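Small COPII coat GTPase SAR1 (Encephalitozoon cuniculi, PDB 6VS4) is a small GTPase of the ADP-ribosylation factor family with a P-loop nucleotide-binding fold, belongs to the COPII coat machinery and is bound here to GDP. Local coordinates at residues 141-146 and 172-177. Residues are numbered along the deposited sequence; the frame is centred on the assembly and turned at random.
With GDP (guanosine-5'-diphosphate), chain D.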
loop_
_atom_site.group_PDB
_atom_site.type_symbol
_atom_site.label_atom_id
_atom_site.label_comp_id
_atom_site.label_asym_id
_atom_site.label_seq_id
_atom_site.Cartn_x
_atom_site.Cartn_y
_atom_site.Cartn_z
ATOM N N VAL A 141 35.603 2.053 15.338
ATOM C CA VAL A 141 34.815 0.999 15.963
ATOM C C VAL A 141 33.462 1.586 16.332
ATOM O O VAL A 141 33.384 2.527 17.130
ATOM C CB VAL A 141 35.506 0.418 17.212
ATOM C CG1 VAL A 141 34.618 -0.639 17.860
ATOM C CG2 VAL A 141 36.871 -0.163 16.868
ATOM N N VAL A 142 32.403 1.036 15.760
ATOM C CA VAL A 142 31.047 1.365 16.174
ATOM C C VAL A 142 30.527 0.215 17.026
ATOM O O VAL A 142 30.690 -0.960 16.670
ATOM C CB VAL A 142 30.136 1.667 14.965
ATOM C CG1 VAL A 142 29.903 0.444 14.103
ATOM C CG2 VAL A 142 28.824 2.233 15.442
ATOM N N VAL A 143 29.968 0.547 18.185
ATOM C CA VAL A 143 29.474 -0.439 19.136
ATOM C C VAL A 143 27.951 -0.399 19.139
ATOM O O VAL A 143 27.344 0.659 19.352
ATOM C CB VAL A 143 30.034 -0.198 20.545
ATOM C CG1 VAL A 143 29.412 -1.174 21.521
ATOM C CG2 VAL A 143 31.530 -0.359 20.528
ATOM N N LEU A 144 27.338 -1.551 18.898
ATOM C CA LEU A 144 25.893 -1.701 18.964
ATOM C C LEU A 144 25.543 -2.406 20.265
ATOM O O LEU A 144 25.820 -3.596 20.429
ATOM C CB LEU A 144 25.368 -2.472 17.754
ATOM C CG LEU A 144 25.692 -1.854 16.380
ATOM C CD1 LEU A 144 25.078 -2.655 15.230
ATOM C CD2 LEU A 144 25.244 -0.418 16.338
ATOM N N MET A 145 24.975 -1.666 21.205
ATOM C CA MET A 145 24.360 -2.289 22.373
ATOM C C MET A 145 22.995 -2.795 21.920
ATOM O O MET A 145 22.061 -2.014 21.719
ATOM C CB MET A 145 24.266 -1.301 23.532
ATOM C CG MET A 145 25.621 -0.817 24.053
ATOM S SD MET A 145 26.525 -2.045 25.025
ATOM C CE MET A 145 27.993 -1.131 25.482
ATOM N N ASN A 146 22.892 -4.101 21.711
ATOM C CA ASN A 146 21.743 -4.709 21.058
ATOM C C ASN A 146 20.813 -5.350 22.082
ATOM O O ASN A 146 21.184 -5.572 23.237
ATOM C CB ASN A 146 22.206 -5.755 20.034
ATOM C CG ASN A 146 21.083 -6.227 19.126
ATOM O OD1 ASN A 146 20.190 -5.460 18.777
ATOM N ND2 ASN A 146 21.125 -7.499 18.742
ATOM N N THR A 172 31.598 -3.730 30.536
ATOM C CA THR A 172 32.224 -4.228 29.316
ATOM C C THR A 172 33.537 -3.532 28.989
ATOM O O THR A 172 34.251 -3.986 28.090
ATOM C CB THR A 172 31.285 -4.085 28.104
ATOM O OG1 THR A 172 31.098 -2.700 27.795
ATOM C CG2 THR A 172 29.938 -4.730 28.379
ATOM N N GLY A 173 33.857 -2.432 29.663
ATOM C CA GLY A 173 35.055 -1.691 29.336
ATOM C C GLY A 173 34.958 -0.858 28.080
ATOM O O GLY A 173 35.957 -0.244 27.685
ATOM N N ILE A 174 33.797 -0.827 27.435
ATOM C CA ILE A 174 33.608 -0.093 26.193
ATOM C C ILE A 174 33.274 1.354 26.530
ATOM O O ILE A 174 32.274 1.631 27.202
ATOM C CB ILE A 174 32.505 -0.733 25.339
ATOM C CG1 ILE A 174 32.835 -2.208 25.084
ATOM C CG2 ILE A 174 32.327 0.041 24.025
ATOM C CD1 ILE A 174 31.712 -2.996 24.449
ATOM N N GLU A 175 34.112 2.281 26.071
ATOM C CA GLU A 175 33.894 3.701 26.299
ATOM C C GLU A 175 33.979 4.453 24.977
ATOM O O GLU A 175 34.677 4.038 24.048
ATOM C CB GLU A 175 34.910 4.277 27.301
ATOM N N ASN A 176 33.277 5.580 24.915
ATOM C CA ASN A 176 33.250 6.401 23.716
ATOM C C ASN A 176 34.545 7.193 23.574
ATOM O O ASN A 176 35.161 7.606 24.560
ATOM C CB ASN A 176 32.069 7.374 23.756
ATOM C CG ASN A 176 30.739 6.712 23.444
ATOM O OD1 ASN A 176 30.613 5.960 22.481
ATOM N ND2 ASN A 176 29.736 6.990 24.268
ATOM N N GLN A 177 34.954 7.398 22.318
ATOM C CA GLN A 177 36.059 8.274 21.924
ATOM C C GLN A 177 35.664 8.827 20.554
ATOM O O GLN A 177 36.024 8.287 19.510
ATOM C CB GLN A 177 37.408 7.555 21.884
ATOM C CG GLN A 177 38.626 8.474 22.016
ATOM C CD GLN A 177 38.704 9.519 20.916
ATOM O OE1 GLN A 177 38.268 10.654 21.087
ATOM N NE2 GLN A 177 39.284 9.142 19.785
HETATM P PB GDP D . 25.293 -14.441 16.449
HETATM O O1B GDP D . 25.861 -15.647 17.220
HETATM O O2B GDP D . 25.427 -14.598 14.963
HETATM O O3B GDP D . 25.943 -13.172 17.006
HETATM O O3A GDP D . 23.759 -14.318 16.841
HETATM P PA GDP D . 22.406 -14.303 16.012
HETATM O O1A GDP D . 22.160 -15.729 15.545
HETATM O O2A GDP D . 22.422 -13.262 14.965
HETATM O "O5'" GDP D . 21.283 -13.994 17.103
HETATM C "C5'" GDP D . 20.962 -14.868 18.205
HETATM C "C4'" GDP D . 19.525 -14.654 18.611
HETATM O "O4'" GDP D . 19.356 -13.300 19.090
HETATM C "C3'" GDP D . 18.488 -14.863 17.501
HETATM O "O3'" GDP D . 17.410 -15.683 17.938
HETATM C "C2'" GDP D . 18.020 -13.439 17.181
HETATM O "O2'" GDP D . 16.663 -13.427 16.758
HETATM C "C1'" GDP D . 18.160 -12.780 18.548
HETATM N N9 GDP D . 18.261 -11.313 18.507
HETATM C C8 GDP D . 19.114 -10.544 17.758
HETATM N N7 GDP D . 18.941 -9.255 17.940
HETATM C C5 GDP D . 17.908 -9.173 18.859
HETATM C C6 GDP D . 17.230 -8.041 19.428
HETATM O O6 GDP D . 17.482 -6.853 19.246
HETATM N N1 GDP D . 16.217 -8.417 20.286
HETATM C C2 GDP D . 15.889 -9.709 20.599
HETATM N N2 GDP D . 14.884 -9.886 21.460
HETATM N N3 GDP D . 16.511 -10.767 20.088
HETATM C C4 GDP D . 17.488 -10.433 19.224
#
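Val-143 and Met-145 of the inner sheet strand 141-146 make a small, buried, mostly apolar contact with Thr-172 and Ile-174, at and just past the end of helix 162-172; no hydrogen bond joins the two segments. The valine and the isoleucine meet tip to tip, and CG2 of Val-143 comes to 3.6 Å from CG2 of Ile-174. The other valine methyl also touches: Val-143 CG1 lies 4.0 Å from the same Ile-174 CG2 and 4.1 Å from Ile-174 CD1. On the isoleucine, chi1 of -56° sets CG1 anti to the carbonyl carbon and leaves CG2, the branch nearest Val-143, anti to the backbone N. Val-114 of the neighbouring strand 109-115 and Ile-188 of strand 186-190 also touch Ile-174, which therefore spans three adjacent strands.

Met-145 reaches the loop with its end alone. A bend at chi2 (-74°) brings the methyl CE 4.3 Å from Ile-174 CD1, and Met-145 CE lies 4.2 Å from Thr-172 OG1; the methionine and threonine side chains run past each other in opposite directions. Thr-172 OG1 is hydrogen-bonded to Leu-168 O, one turn back in the helix, and accepts a weak hydrogen bond from Ile-174 N (N to OG1 3.3 Å). Between Thr-172 and Ile-174, Gly-173 is the first residue to leave helical geometry, with phi 76°; beyond it the Ile-174 side chain points to the sheet.

At the far end of the strand, Asn-146 ND2 lies 2.9 Å from GDP N7, and its OD1 bonds to Ile-193 N. Helix 204-223 packs on Val-142 and Leu-144, whose side chains leave the strand on the other face from Val-143 and Met-145. Such layering of helices on both faces of a mainly parallel sheet, with nucleotide at its strand ends, characterises the P-loop GTPase fold.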